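Local coordinates for protein intramolecular trans-sialidase (Macrobdella decora, PDB 3SLI) that cleaves terminal sialic acid from sialoglycoconjugates by intramolecular trans-sialylation, with 2,7-anhydro-Neu5Ac as the sialic acid product, at residues R84-D87 with G88-N91; N180-S183 with D184-I188; V519-P522 with D523-K527; E668-S671 with I672-T676. All coordinates share one frame; numbering follows the deposited sequence.

Contact 1. Residues R84-D87 with G88-N91; sequences RNTD and GVFN
Thr86 and Phe90 hold the hairpin between strands 79-85 and 91-96 together chiefly through their backbones. Thr86 O receives two hydrogen bonds. Phe90 N, 3.0 Å from Thr86 O, approaches nearly in line with the carbonyl bond, whereas Val89 N, also 3.0 Å from Thr86 O, comes from above the carbonyl plane. With partners three and four residues on, this oxygen spans a helix-like bend at residues 87-89. On the strand side, Asn85 N donates to Phe90 O over 3.2 Å, and Arg84 CA adds a C-H...O contact to the same oxygen. Arg84 and Asn91 follow as a non-hydrogen-bonded antiparallel pair.

Carbon contacts gather on one flank. Phe90 CG sits between its own N and carbonyl carbon (chi1 64°), which folds the ring back against strand 79-85. Asn85 CB then stands over one ring face in a CH-pi contact, 3.8 Å from the Phe90 centroid. Lys142 and Asp146 also touch this ring. Val89 CB presses on Asn85 O at 3.3 Å, and the CG2 branch of Val89 passes Thr86 OG1, a hydroxyl bonded to Asn85 O.

Charge occupies the other flank. Bends at chi2 and chi3 swing the Arg84 guanidinium round so that Asp87 CG lies in its plane, at its edge. The NH1-OD1 salt bridge of Arg84 and Asp87 measures 3.0 Å, although its hydrogen bond is weak. Asp87 OD1 also rests beside Asn91 CB, with carboxylate and amide nearly parallel. Backbone bonds to Thr86 O and Phe90 O thus fix the loop's course, while the ion pair bridges a flank where Asp87 is exposed.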
ATOM      1  N   ARG A  84      21.426  23.927 -10.639  1.00 13.59           N
ATOM      2  CA  ARG A  84      22.874  23.823 -10.507  1.00 15.33           C
ATOM      3  C   ARG A  84      23.738  24.923 -11.118  1.00 13.75           C
ATOM      4  O   ARG A  84      23.416  25.473 -12.166  1.00 14.15           O
ATOM      5  CB  ARG A  84      23.313  22.517 -11.166  1.00 13.52           C
ATOM      6  CG  ARG A  84      22.559  21.282 -10.711  1.00 16.15           C
ATOM      7  CD  ARG A  84      23.552  20.236 -10.274  1.00 21.64           C
ATOM      8  NE  ARG A  84      23.835  19.274 -11.316  1.00 22.23           N
ATOM      9  CZ  ARG A  84      24.915  18.499 -11.360  1.00 18.27           C
ATOM     10  NH1 ARG A  84      25.858  18.570 -10.428  1.00 17.39           N
ATOM     11  NH2 ARG A  84      25.001  17.575 -12.297  1.00 20.51           N
ATOM     12  N   ASN A  85      24.877  25.174 -10.482  1.00 14.51           N
ATOM     13  CA  ASN A  85      25.869  26.131 -10.977  1.00 15.51           C
ATOM     14  C   ASN A  85      27.216  25.621 -10.466  1.00 16.27           C
ATOM     15  O   ASN A  85      28.072  26.399 -10.060  1.00 18.07           O
ATOM     16  CB  ASN A  85      25.614  27.543 -10.452  1.00 12.50           C
ATOM     17  CG  ASN A  85      26.410  28.582 -11.209  1.00 12.47           C
ATOM     18  OD1 ASN A  85      26.832  29.600 -10.653  1.00 16.61           O
ATOM     19  ND2 ASN A  85      26.609  28.340 -12.497  1.00  9.06           N
ATOM     20  N   THR A  86      27.387  24.305 -10.582  1.00 17.28           N
ATOM     21  CA  THR A  86      28.537  23.516 -10.101  1.00 16.72           C
ATOM     22  C   THR A  86      28.349  23.305  -8.595  1.00 16.83           C
ATOM     23  O   THR A  86      27.815  24.168  -7.881  1.00 15.93           O
ATOM     24  CB  THR A  86      29.960  24.071 -10.430  1.00 13.84           C
ATOM     25  OG1 THR A  86      30.280  25.185  -9.589  1.00 14.54           O
ATOM     26  CG2 THR A  86      30.073  24.448 -11.887  1.00 15.18           C
ATOM     27  N   ASP A  87      28.737  22.124  -8.134  1.00 16.25           N
ATOM     28  CA  ASP A  87      28.578  21.739  -6.740  1.00 15.43           C
ATOM     29  C   ASP A  87      29.198  22.660  -5.706  1.00 15.18           C
ATOM     30  O   ASP A  87      28.717  22.727  -4.576  1.00 15.20           O
ATOM     31  CB  ASP A  87      29.031  20.294  -6.549  1.00 15.13           C
ATOM     32  CG  ASP A  87      28.229  19.313  -7.399  1.00 17.00           C
ATOM     33  OD1 ASP A  87      27.184  19.692  -7.982  1.00 14.42           O
ATOM     34  OD2 ASP A  87      28.654  18.150  -7.490  1.00 19.31           O
ATOM     35  N   GLY A  88      30.245  23.382  -6.094  1.00 16.38           N
ATOM     36  CA  GLY A  88      30.884  24.314  -5.179  1.00 15.01           C
ATOM     37  C   GLY A  88      30.068  25.580  -4.939  1.00 16.09           C
ATOM     38  O   GLY A  88      30.229  26.233  -3.900  1.00 15.39           O
ATOM     39  N   VAL A  89      29.213  25.944  -5.899  1.00 15.22           N
ATOM     40  CA  VAL A  89      28.366  27.134  -5.781  1.00 14.08           C
ATOM     41  C   VAL A  89      26.981  26.725  -5.242  1.00 16.43           C
ATOM     42  O   VAL A  89      26.515  27.273  -4.238  1.00 15.70           O
ATOM     43  CB  VAL A  89      28.269  27.887  -7.132  1.00 15.41           C
ATOM     44  CG1 VAL A  89      27.435  29.162  -6.983  1.00 14.93           C
ATOM     45  CG2 VAL A  89      29.681  28.231  -7.636  1.00 12.92           C
ATOM     46  N   PHE A  90      26.313  25.797  -5.925  1.00 15.89           N
ATOM     47  CA  PHE A  90      25.029  25.255  -5.461  1.00 16.06           C
ATOM     48  C   PHE A  90      24.527  24.099  -6.314  1.00 15.00           C
ATOM     49  O   PHE A  90      24.817  24.008  -7.517  1.00 14.01           O
ATOM     50  CB  PHE A  90      23.928  26.329  -5.249  1.00 14.43           C
ATOM     51  CG  PHE A  90      23.495  27.053  -6.504  1.00 15.45           C
ATOM     52  CD1 PHE A  90      22.691  26.423  -7.459  1.00 11.57           C
ATOM     53  CD2 PHE A  90      23.872  28.383  -6.712  1.00 12.81           C
ATOM     54  CE1 PHE A  90      22.269  27.104  -8.604  1.00 14.39           C
ATOM     55  CE2 PHE A  90      23.457  29.078  -7.853  1.00 12.72           C
ATOM     56  CZ  PHE A  90      22.651  28.435  -8.803  1.00 14.14           C
ATOM     57  N   ASN A  91      23.830  23.180  -5.654  1.00 15.17           N
ATOM     58  CA  ASN A  91      23.252  22.009  -6.291  1.00 13.90           C
ATOM     59  C   ASN A  91      22.008  21.693  -5.472  1.00 13.99           C
ATOM     60  O   ASN A  91      22.072  20.985  -4.462  1.00 14.43           O
ATOM     61  CB  ASN A  91      24.245  20.845  -6.260  1.00 15.44           C
ATOM     62  CG  ASN A  91      23.641  19.547  -6.768  1.00 17.65           C
ATOM     63  OD1 ASN A  91      22.706  19.545  -7.564  1.00 16.37           O
ATOM     64  ND2 ASN A  91      24.165  18.436  -6.290  1.00 20.84           N
TER

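Contact 2. Residues N180-S183 with D184-I188; sequences NALS and DEELI
Ser183 and Glu186 form a capping box at the start of helix 184-191, each side chain bonding to the backbone of the other. Ser183 N donates to Glu186 OE2 across 3.2 Å in an almost straight bond (177° at the hydrogen), meeting the carboxylate from above its plane. In return Glu186 N donates to Ser183 OG, also 3.2 Å away. Ser183 is the N-cap residue, and its OG is tucked between its own N and carbonyl carbon (chi1 69°), which brings it over the first helical turn. Glu186 runs out extended beyond CG, so that its carboxylate reaches back to the N-H of the cap residue. A weak bond from Ser183 OG to Glu186 OE2, 3.4 Å long, ties the two ends of the box together.

The first regular helical bond, Leu187 N to Ser183 O at 3.1 Å, joins the cap to the helix proper. Acidic groups at this helix start, those of Asp184, Glu185 and Glu186, would be expected to interact favourably with the helix dipole. Asp184 turns from the cap toward Arg125 and Lys116, forming salt bridges with both, and so pins the helix to strands 107-118 and 123-128 of the lectin-like N-terminal domain.

Outside the polar core, Leu182 crosses Glu186 at about a right angle, its CD2 against Glu186 OE1 at 3.7 Å. Leu187 is buried against Phe127, Ala114 and Lys116. The apolar link across the cap is a single approach between methyl groups, Leu182 CD1 to Leu187 CD2, at 4.1 Å.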
ATOM      1  N   ASN A 180       6.193  35.504 -11.987  1.00 15.25           N
ATOM      2  CA  ASN A 180       5.592  35.559 -10.657  1.00 16.91           C
ATOM      3  C   ASN A 180       5.308  34.170 -10.071  1.00 17.30           C
ATOM      4  O   ASN A 180       5.192  33.181 -10.803  1.00 18.18           O
ATOM      5  CB  ASN A 180       4.295  36.387 -10.706  1.00 15.73           C
ATOM      6  CG  ASN A 180       3.316  35.886 -11.754  1.00 15.35           C
ATOM      7  OD1 ASN A 180       3.627  35.847 -12.938  1.00 18.79           O
ATOM      8  ND2 ASN A 180       2.121  35.510 -11.320  1.00 21.08           N
ATOM      9  N   ALA A 181       5.199  34.100  -8.750  1.00 16.61           N
ATOM     10  CA  ALA A 181       4.921  32.834  -8.074  1.00 16.81           C
ATOM     11  C   ALA A 181       3.413  32.653  -7.875  1.00 17.15           C
ATOM     12  O   ALA A 181       2.802  33.345  -7.059  1.00 17.01           O
ATOM     13  CB  ALA A 181       5.655  32.788  -6.731  1.00 14.70           C
ATOM     14  N   LEU A 182       2.809  31.749  -8.642  1.00 16.66           N
ATOM     15  CA  LEU A 182       1.372  31.492  -8.528  1.00 18.08           C
ATOM     16  C   LEU A 182       1.097  30.787  -7.194  1.00 17.02           C
ATOM     17  O   LEU A 182       2.004  30.227  -6.596  1.00 16.54           O
ATOM     18  CB  LEU A 182       0.873  30.647  -9.710  1.00 13.89           C
ATOM     19  CG  LEU A 182       1.015  31.207 -11.133  1.00 16.99           C
ATOM     20  CD1 LEU A 182       0.412  30.244 -12.139  1.00 15.78           C
ATOM     21  CD2 LEU A 182       0.335  32.559 -11.258  1.00 18.40           C
ATOM     22  N   SER A 183      -0.135  30.855  -6.700  1.00 16.45           N
ATOM     23  CA  SER A 183      -0.460  30.219  -5.424  1.00 16.35           C
ATOM     24  C   SER A 183      -0.595  28.708  -5.577  1.00 16.98           C
ATOM     25  O   SER A 183      -0.852  28.209  -6.676  1.00 15.63           O
ATOM     26  CB  SER A 183      -1.758  30.787  -4.835  1.00 15.40           C
ATOM     27  OG  SER A 183      -2.894  30.409  -5.604  1.00 16.51           O
ATOM     28  N   ASP A 184      -0.462  27.990  -4.465  1.00 18.06           N
ATOM     29  CA  ASP A 184      -0.587  26.533  -4.473  1.00 18.92           C
ATOM     30  C   ASP A 184      -1.965  26.148  -5.006  1.00 19.64           C
ATOM     31  O   ASP A 184      -2.110  25.192  -5.768  1.00 18.96           O
ATOM     32  CB  ASP A 184      -0.404  25.968  -3.059  1.00 20.04           C
ATOM     33  CG  ASP A 184       1.007  26.179  -2.510  1.00 22.78           C
ATOM     34  OD1 ASP A 184       1.942  26.470  -3.290  1.00 20.98           O
ATOM     35  OD2 ASP A 184       1.181  26.046  -1.283  1.00 26.30           O
ATOM     36  N   GLU A 185      -2.961  26.957  -4.656  1.00 20.55           N
ATOM     37  CA  GLU A 185      -4.339  26.741  -5.072  1.00 19.90           C
ATOM     38  C   GLU A 185      -4.458  26.764  -6.597  1.00 19.00           C
ATOM     39  O   GLU A 185      -5.051  25.865  -7.202  1.00 16.03           O
ATOM     40  CB  GLU A 185      -5.240  27.806  -4.429  1.00 25.77           C
ATOM     41  CG  GLU A 185      -5.317  27.754  -2.880  1.00 33.68           C
ATOM     42  CD  GLU A 185      -3.970  27.993  -2.150  1.00 39.32           C
ATOM     43  OE1 GLU A 185      -3.231  28.949  -2.495  1.00 33.89           O
ATOM     44  OE2 GLU A 185      -3.663  27.222  -1.206  1.00 40.60           O
ATOM     45  N   GLU A 186      -3.874  27.781  -7.224  1.00 18.05           N
ATOM     46  CA  GLU A 186      -3.915  27.892  -8.680  1.00 20.87           C
ATOM     47  C   GLU A 186      -3.205  26.712  -9.346  1.00 18.28           C
ATOM     48  O   GLU A 186      -3.623  26.254 -10.412  1.00 16.99           O
ATOM     49  CB  GLU A 186      -3.238  29.181  -9.154  1.00 22.82           C
ATOM     50  CG  GLU A 186      -3.887  30.466  -8.687  1.00 33.33           C
ATOM     51  CD  GLU A 186      -3.134  31.697  -9.179  1.00 34.79           C
ATOM     52  OE1 GLU A 186      -3.244  32.012 -10.387  1.00 37.02           O
ATOM     53  OE2 GLU A 186      -2.421  32.328  -8.363  1.00 29.45           O
ATOM     54  N   LEU A 187      -2.117  26.248  -8.731  1.00 18.01           N
ATOM     55  CA  LEU A 187      -1.339  25.135  -9.284  1.00 16.93           C
ATOM     56  C   LEU A 187      -2.010  23.774  -9.107  1.00 14.76           C
ATOM     57  O   LEU A 187      -1.933  22.931 -10.001  1.00 14.65           O
ATOM     58  CB  LEU A 187       0.091  25.149  -8.734  1.00 16.64           C
ATOM     59  CG  LEU A 187       0.855  26.415  -9.161  1.00 15.56           C
ATOM     60  CD1 LEU A 187       2.236  26.482  -8.513  1.00 13.14           C
ATOM     61  CD2 LEU A 187       0.957  26.460 -10.684  1.00 14.70           C
ATOM     62  N   ILE A 188      -2.679  23.575  -7.974  1.00 15.65           N
ATOM     63  CA  ILE A 188      -3.423  22.338  -7.703  1.00 17.39           C
ATOM     64  C   ILE A 188      -4.513  22.270  -8.778  1.00 16.97           C
ATOM     65  O   ILE A 188      -4.708  21.249  -9.432  1.00 16.36           O
ATOM     66  CB  ILE A 188      -4.122  22.385  -6.302  1.00 18.69           C
ATOM     67  CG1 ILE A 188      -3.102  22.292  -5.165  1.00 19.50           C
ATOM     68  CG2 ILE A 188      -5.168  21.283  -6.184  1.00 17.49           C
ATOM     69  CD1 ILE A 188      -2.373  20.967  -5.081  1.00 22.93           C
TER

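Contact 3. Residues V519-P522 with D523-K527; sequences VEMP and DGSLK
Asp523 OD1, beside Met521 CB at the tip of the hairpin joining strands 516-520 and 526-530, accepts two hydrogen bonds from Ser525. Ser525 OG lies 2.7 Å from Asp523 OD1 on its syn lone pair, while Ser525 N, 2.9 Å from the same oxygen, meets it from above the carboxylate plane and completes an Asx turn. With Asp523 CG between its own N and carbonyl carbon (chi1 67°), the carboxylate folds inward over the turn.

Met521 to Gly524 make a type I turn, closed by Gly524 N to Met521 O at 2.9 Å. Met521 N then bonds to Ser525 O at 2.8 Å, giving a 3:5 hairpin with a G1 bulge at Gly524, whose positive phi (104°) suits glycine. Val519 and Lys527 pair through two further backbone bonds.

Met521 bends at chi2 and chi3 and crosses the Lys527 chain at about a right angle, SD meeting CD at 3.9 Å. Tyr614 touches both residues, and Lys527 NZ binds Glu539 and Thr541. Glu520 extends past Gly524 CA to the backbone N atoms of Ser468 and Thr469. The reversal is thus fixed twice, by backbone bonds and by one carboxylate oxygen, in a blade of the propeller.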
ATOM      1  N   VAL A 519      -8.649 -19.777  -4.744  1.00 10.40           N
ATOM      2  CA  VAL A 519      -9.603 -19.813  -5.844  1.00 12.43           C
ATOM      3  C   VAL A 519     -10.269 -21.209  -5.887  1.00 14.46           C
ATOM      4  O   VAL A 519      -9.637 -22.222  -5.555  1.00 12.54           O
ATOM      5  CB  VAL A 519      -8.890 -19.416  -7.170  1.00 14.62           C
ATOM      6  CG1 VAL A 519      -9.210 -20.358  -8.290  1.00 20.57           C
ATOM      7  CG2 VAL A 519      -9.252 -17.988  -7.529  1.00 10.16           C
ATOM      8  N   GLU A 520     -11.552 -21.245  -6.237  1.00 13.53           N
ATOM      9  CA  GLU A 520     -12.303 -22.498  -6.295  1.00 14.91           C
ATOM     10  C   GLU A 520     -12.457 -23.065  -7.707  1.00 14.53           C
ATOM     11  O   GLU A 520     -12.710 -22.327  -8.668  1.00 12.98           O
ATOM     12  CB  GLU A 520     -13.678 -22.305  -5.656  1.00 15.56           C
ATOM     13  CG  GLU A 520     -14.535 -23.568  -5.605  1.00 20.40           C
ATOM     14  CD  GLU A 520     -15.878 -23.341  -4.934  1.00 22.76           C
ATOM     15  OE1 GLU A 520     -16.038 -22.303  -4.260  1.00 25.34           O
ATOM     16  OE2 GLU A 520     -16.772 -24.203  -5.068  1.00 22.93           O
ATOM     17  N   MET A 521     -12.269 -24.378  -7.826  1.00 12.67           N
ATOM     18  CA  MET A 521     -12.402 -25.074  -9.099  1.00 13.52           C
ATOM     19  C   MET A 521     -13.876 -25.424  -9.320  1.00 13.20           C
ATOM     20  O   MET A 521     -14.662 -25.413  -8.375  1.00 14.68           O
ATOM     21  CB  MET A 521     -11.523 -26.331  -9.116  1.00 14.28           C
ATOM     22  CG  MET A 521     -10.029 -26.029  -9.077  1.00 13.62           C
ATOM     23  SD  MET A 521      -9.434 -25.124 -10.528  1.00 16.99           S
ATOM     24  CE  MET A 521      -9.350 -23.452  -9.888  1.00 17.82           C
ATOM     25  N   PRO A 522     -14.265 -25.745 -10.563  1.00 13.87           N
ATOM     26  CA  PRO A 522     -15.662 -26.081 -10.856  1.00 15.32           C
ATOM     27  C   PRO A 522     -16.324 -27.104  -9.938  1.00 16.95           C
ATOM     28  O   PRO A 522     -17.493 -26.950  -9.590  1.00 15.80           O
ATOM     29  CB  PRO A 522     -15.594 -26.568 -12.296  1.00 14.06           C
ATOM     30  CG  PRO A 522     -14.525 -25.707 -12.872  1.00 14.96           C
ATOM     31  CD  PRO A 522     -13.464 -25.763 -11.801  1.00 14.70           C
ATOM     32  N   ASP A 523     -15.583 -28.135  -9.533  1.00 17.14           N
ATOM     33  CA  ASP A 523     -16.146 -29.176  -8.674  1.00 17.35           C
ATOM     34  C   ASP A 523     -16.072 -28.893  -7.186  1.00 17.59           C
ATOM     35  O   ASP A 523     -16.499 -29.721  -6.375  1.00 18.24           O
ATOM     36  CB  ASP A 523     -15.526 -30.557  -8.983  1.00 17.54           C
ATOM     37  CG  ASP A 523     -14.042 -30.652  -8.629  1.00 19.87           C
ATOM     38  OD1 ASP A 523     -13.457 -29.679  -8.115  1.00 21.84           O
ATOM     39  OD2 ASP A 523     -13.449 -31.722  -8.872  1.00 16.58           O
ATOM     40  N   GLY A 524     -15.516 -27.741  -6.823  1.00 15.15           N
ATOM     41  CA  GLY A 524     -15.402 -27.401  -5.419  1.00 13.87           C
ATOM     42  C   GLY A 524     -14.008 -27.559  -4.853  1.00 14.67           C
ATOM     43  O   GLY A 524     -13.753 -27.122  -3.727  1.00 14.97           O
ATOM     44  N   SER A 525     -13.115 -28.231  -5.583  1.00 13.17           N
ATOM     45  CA  SER A 525     -11.745 -28.383  -5.106  1.00 11.98           C
ATOM     46  C   SER A 525     -11.135 -26.974  -5.112  1.00 12.88           C
ATOM     47  O   SER A 525     -11.701 -26.053  -5.713  1.00 14.11           O
ATOM     48  CB  SER A 525     -10.938 -29.366  -5.967  1.00  9.25           C
ATOM     49  OG  SER A 525     -10.998 -29.055  -7.343  1.00 14.76           O
ATOM     50  N   LEU A 526      -9.999 -26.795  -4.453  1.00 13.26           N
ATOM     51  CA  LEU A 526      -9.407 -25.470  -4.372  1.00 14.64           C
ATOM     52  C   LEU A 526      -7.961 -25.419  -4.829  1.00 16.08           C
ATOM     53  O   LEU A 526      -7.215 -26.391  -4.669  1.00 15.12           O
ATOM     54  CB  LEU A 526      -9.463 -24.988  -2.918  1.00 12.06           C
ATOM     55  CG  LEU A 526     -10.773 -25.098  -2.123  1.00 14.01           C
ATOM     56  CD1 LEU A 526     -10.482 -24.878  -0.647  1.00 12.33           C
ATOM     57  CD2 LEU A 526     -11.816 -24.112  -2.627  1.00 11.53           C
ATOM     58  N   LYS A 527      -7.574 -24.280  -5.397  1.00 13.77           N
ATOM     59  CA  LYS A 527      -6.197 -24.042  -5.809  1.00 10.60           C
ATOM     60  C   LYS A 527      -5.796 -22.744  -5.118  1.00 12.21           C
ATOM     61  O   LYS A 527      -6.551 -21.767  -5.130  1.00 11.77           O
ATOM     62  CB  LYS A 527      -6.060 -23.894  -7.327  1.00 11.92           C
ATOM     63  CG  LYS A 527      -6.052 -25.216  -8.090  1.00 12.33           C
ATOM     64  CD  LYS A 527      -5.645 -25.016  -9.540  1.00 12.41           C
ATOM     65  CE  LYS A 527      -5.690 -26.318 -10.328  1.00 17.27           C
ATOM     66  NZ  LYS A 527      -4.783 -27.353  -9.748  1.00 18.88           N
TER

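Contact 4. Residues E668-S671 with I672-T676; sequences EKYS and ISELT
Ser671 and Glu674 exchange hydrogen bonds in a capping box where strand 665-670 gives way to the short helix 672-675. Ser671 N donates to the anti lone pair of Glu674 OE1, 3.0 Å away, and Glu674 N returns a bond of 3.2 Å to Ser671 OG. The serine hydroxyl also reaches Glu674 OE1, but only weakly. Extended beyond CG, the glutamate lays its carboxylate alongside the end of the strand, where Lys105 forms a salt bridge with the same OE1. Two i+4 backbone bonds span the turn: Leu675 N to Ser671 O at 3.0 Å, and Thr676 N to Ile672 O at 2.9 Å. Ile672 O is gripped twice, because Thr676 OG1 bonds to it as well.

In the apolar part, Tyr670 and Leu675 cross at about a right angle, with Leu675 CD1 resting 3.7 Å from Tyr670 CB. Leu675 CD2 also lies near Tyr670 CB.

Strand 665-670 is an edge of a three-stranded antiparallel sheet. The single helical turn after it packs on the preceding blade: Leu675 meets Ile598, Ile600 and Tyr622, whose ring stands edge-to-face with Tyr670, while Ile672 and Leu675 also touch Val644 of the adjoining strand 644-649.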
ATOM      1  N   GLU A 668      -8.884   1.341 -10.071  1.00 11.65           N
ATOM      2  CA  GLU A 668      -9.132   1.346 -11.512  1.00 11.73           C
ATOM      3  C   GLU A 668     -10.085   0.195 -11.891  1.00 12.30           C
ATOM      4  O   GLU A 668     -10.204  -0.776 -11.148  1.00 11.27           O
ATOM      5  CB  GLU A 668      -7.805   1.243 -12.274  1.00 11.55           C
ATOM      6  CG  GLU A 668      -6.868   2.432 -11.992  1.00 13.95           C
ATOM      7  CD  GLU A 668      -5.507   2.342 -12.673  1.00 15.98           C
ATOM      8  OE1 GLU A 668      -5.321   1.515 -13.585  1.00 16.34           O
ATOM      9  OE2 GLU A 668      -4.612   3.127 -12.295  1.00 15.30           O
ATOM     10  N   LYS A 669     -10.779   0.331 -13.021  1.00 13.44           N
ATOM     11  CA  LYS A 669     -11.737  -0.670 -13.504  1.00 15.37           C
ATOM     12  C   LYS A 669     -11.359  -1.055 -14.927  1.00 16.97           C
ATOM     13  O   LYS A 669     -10.959  -0.195 -15.714  1.00 15.14           O
ATOM     14  CB  LYS A 669     -13.153  -0.089 -13.568  1.00 19.65           C
ATOM     15  CG  LYS A 669     -13.715   0.499 -12.292  1.00 23.22           C
ATOM     16  CD  LYS A 669     -15.027   1.193 -12.627  1.00 26.44           C
ATOM     17  CE  LYS A 669     -15.727   1.738 -11.402  1.00 33.01           C
ATOM     18  NZ  LYS A 669     -17.039   2.338 -11.772  1.00 35.19           N
ATOM     19  N   TYR A 670     -11.564  -2.321 -15.279  1.00 15.55           N
ATOM     20  CA  TYR A 670     -11.236  -2.823 -16.610  1.00 15.76           C
ATOM     21  C   TYR A 670     -12.288  -3.814 -17.086  1.00 16.93           C
ATOM     22  O   TYR A 670     -12.796  -4.614 -16.295  1.00 16.13           O
ATOM     23  CB  TYR A 670      -9.872  -3.530 -16.587  1.00 15.99           C
ATOM     24  CG  TYR A 670      -8.699  -2.637 -16.247  1.00 15.70           C
ATOM     25  CD1 TYR A 670      -8.114  -1.837 -17.225  1.00 19.14           C
ATOM     26  CD2 TYR A 670      -8.177  -2.582 -14.947  1.00 14.60           C
ATOM     27  CE1 TYR A 670      -7.041  -1.001 -16.926  1.00 21.19           C
ATOM     28  CE2 TYR A 670      -7.100  -1.746 -14.636  1.00 14.90           C
ATOM     29  CZ  TYR A 670      -6.541  -0.961 -15.638  1.00 19.93           C
ATOM     30  OH  TYR A 670      -5.470  -0.140 -15.377  1.00 22.12           O
ATOM     31  N   SER A 671     -12.648  -3.738 -18.364  1.00 16.23           N
ATOM     32  CA  SER A 671     -13.621  -4.668 -18.927  1.00 16.61           C
ATOM     33  C   SER A 671     -12.873  -5.922 -19.394  1.00 17.44           C
ATOM     34  O   SER A 671     -11.657  -5.872 -19.633  1.00 16.11           O
ATOM     35  CB  SER A 671     -14.383  -4.033 -20.108  1.00 15.66           C
ATOM     36  OG  SER A 671     -13.535  -3.765 -21.219  1.00 17.13           O
ATOM     37  N   ILE A 672     -13.585  -7.040 -19.538  1.00 16.39           N
ATOM     38  CA  ILE A 672     -12.950  -8.270 -20.000  1.00 17.27           C
ATOM     39  C   ILE A 672     -12.411  -8.028 -21.410  1.00 18.35           C
ATOM     40  O   ILE A 672     -11.346  -8.528 -21.768  1.00 21.35           O
ATOM     41  CB  ILE A 672     -13.923  -9.486 -19.964  1.00 15.93           C
ATOM     42  CG1 ILE A 672     -14.350  -9.766 -18.518  1.00 14.59           C
ATOM     43  CG2 ILE A 672     -13.251 -10.739 -20.550  1.00 17.80           C
ATOM     44  CD1 ILE A 672     -13.195 -10.034 -17.552  1.00 14.15           C
ATOM     45  N   SER A 673     -13.126  -7.214 -22.183  1.00 18.80           N
ATOM     46  CA  SER A 673     -12.712  -6.864 -23.540  1.00 21.14           C
ATOM     47  C   SER A 673     -11.302  -6.248 -23.502  1.00 20.66           C
ATOM     48  O   SER A 673     -10.417  -6.635 -24.274  1.00 19.56           O
ATOM     49  CB  SER A 673     -13.711  -5.859 -24.122  1.00 23.58           C
ATOM     50  OG  SER A 673     -13.371  -5.449 -25.432  1.00 31.73           O
ATOM     51  N   GLU A 674     -11.104  -5.301 -22.583  1.00 21.74           N
ATOM     52  CA  GLU A 674      -9.816  -4.635 -22.421  1.00 22.33           C
ATOM     53  C   GLU A 674      -8.755  -5.643 -21.999  1.00 22.55           C
ATOM     54  O   GLU A 674      -7.712  -5.774 -22.641  1.00 20.20           O
ATOM     55  CB  GLU A 674      -9.909  -3.525 -21.370  1.00 22.70           C
ATOM     56  CG  GLU A 674     -10.758  -2.342 -21.803  1.00 31.38           C
ATOM     57  CD  GLU A 674     -10.804  -1.229 -20.771  1.00 34.01           C
ATOM     58  OE1 GLU A 674     -11.488  -1.399 -19.742  1.00 32.95           O
ATOM     59  OE2 GLU A 674     -10.165  -0.178 -20.991  1.00 36.00           O
ATOM     60  N   LEU A 675      -9.052  -6.378 -20.933  1.00 20.69           N
ATOM     61  CA  LEU A 675      -8.138  -7.379 -20.389  1.00 21.67           C
ATOM     62  C   LEU A 675      -7.665  -8.438 -21.394  1.00 21.71           C
ATOM     63  O   LEU A 675      -6.508  -8.866 -21.335  1.00 19.01           O
ATOM     64  CB  LEU A 675      -8.773  -8.051 -19.171  1.00 19.02           C
ATOM     65  CG  LEU A 675      -8.455  -7.578 -17.749  1.00 18.50           C
ATOM     66  CD1 LEU A 675      -7.685  -6.287 -17.714  1.00 14.75           C
ATOM     67  CD2 LEU A 675      -9.727  -7.493 -16.955  1.00 16.04           C
ATOM     68  N   THR A 676      -8.540  -8.851 -22.312  1.00 20.83           N
ATOM     69  CA  THR A 676      -8.172  -9.859 -23.307  1.00 26.03           C
ATOM     70  C   THR A 676      -7.523  -9.256 -24.551  1.00 30.99           C
ATOM     71  O   THR A 676      -7.408  -9.916 -25.588  1.00 30.02           O
ATOM     72  CB  THR A 676      -9.381 -10.720 -23.730  1.00 23.18           C
ATOM     73  OG1 THR A 676     -10.428  -9.874 -24.220  1.00 23.86           O
ATOM     74  CG2 THR A 676      -9.896 -11.533 -22.555  1.00 22.12           C
TER

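Overall arrangement
All four contacts are local, and they fall into two pairs. Contacts 1 and 3 reverse the chain between antiparallel strands, whereas contacts 2 and 4 start helices with the same serine-glutamate capping box. No two share a helix or strand. Contacts 1 and 2 belong to the lectin-like domain, their centres 27 Å apart; contact 3 lies in the propeller, across the chain's centre from both. Contact 2 is a surface feature, while the other three are partly buried. Contact 1 has an ion pair on a loop with three exposed residues, whereas five of contact 3's nine touching residues are buried. Contact 4, 24 Å centre to centre from contact 3, links the chain's last strand to Lys105 of the lectin-like domain.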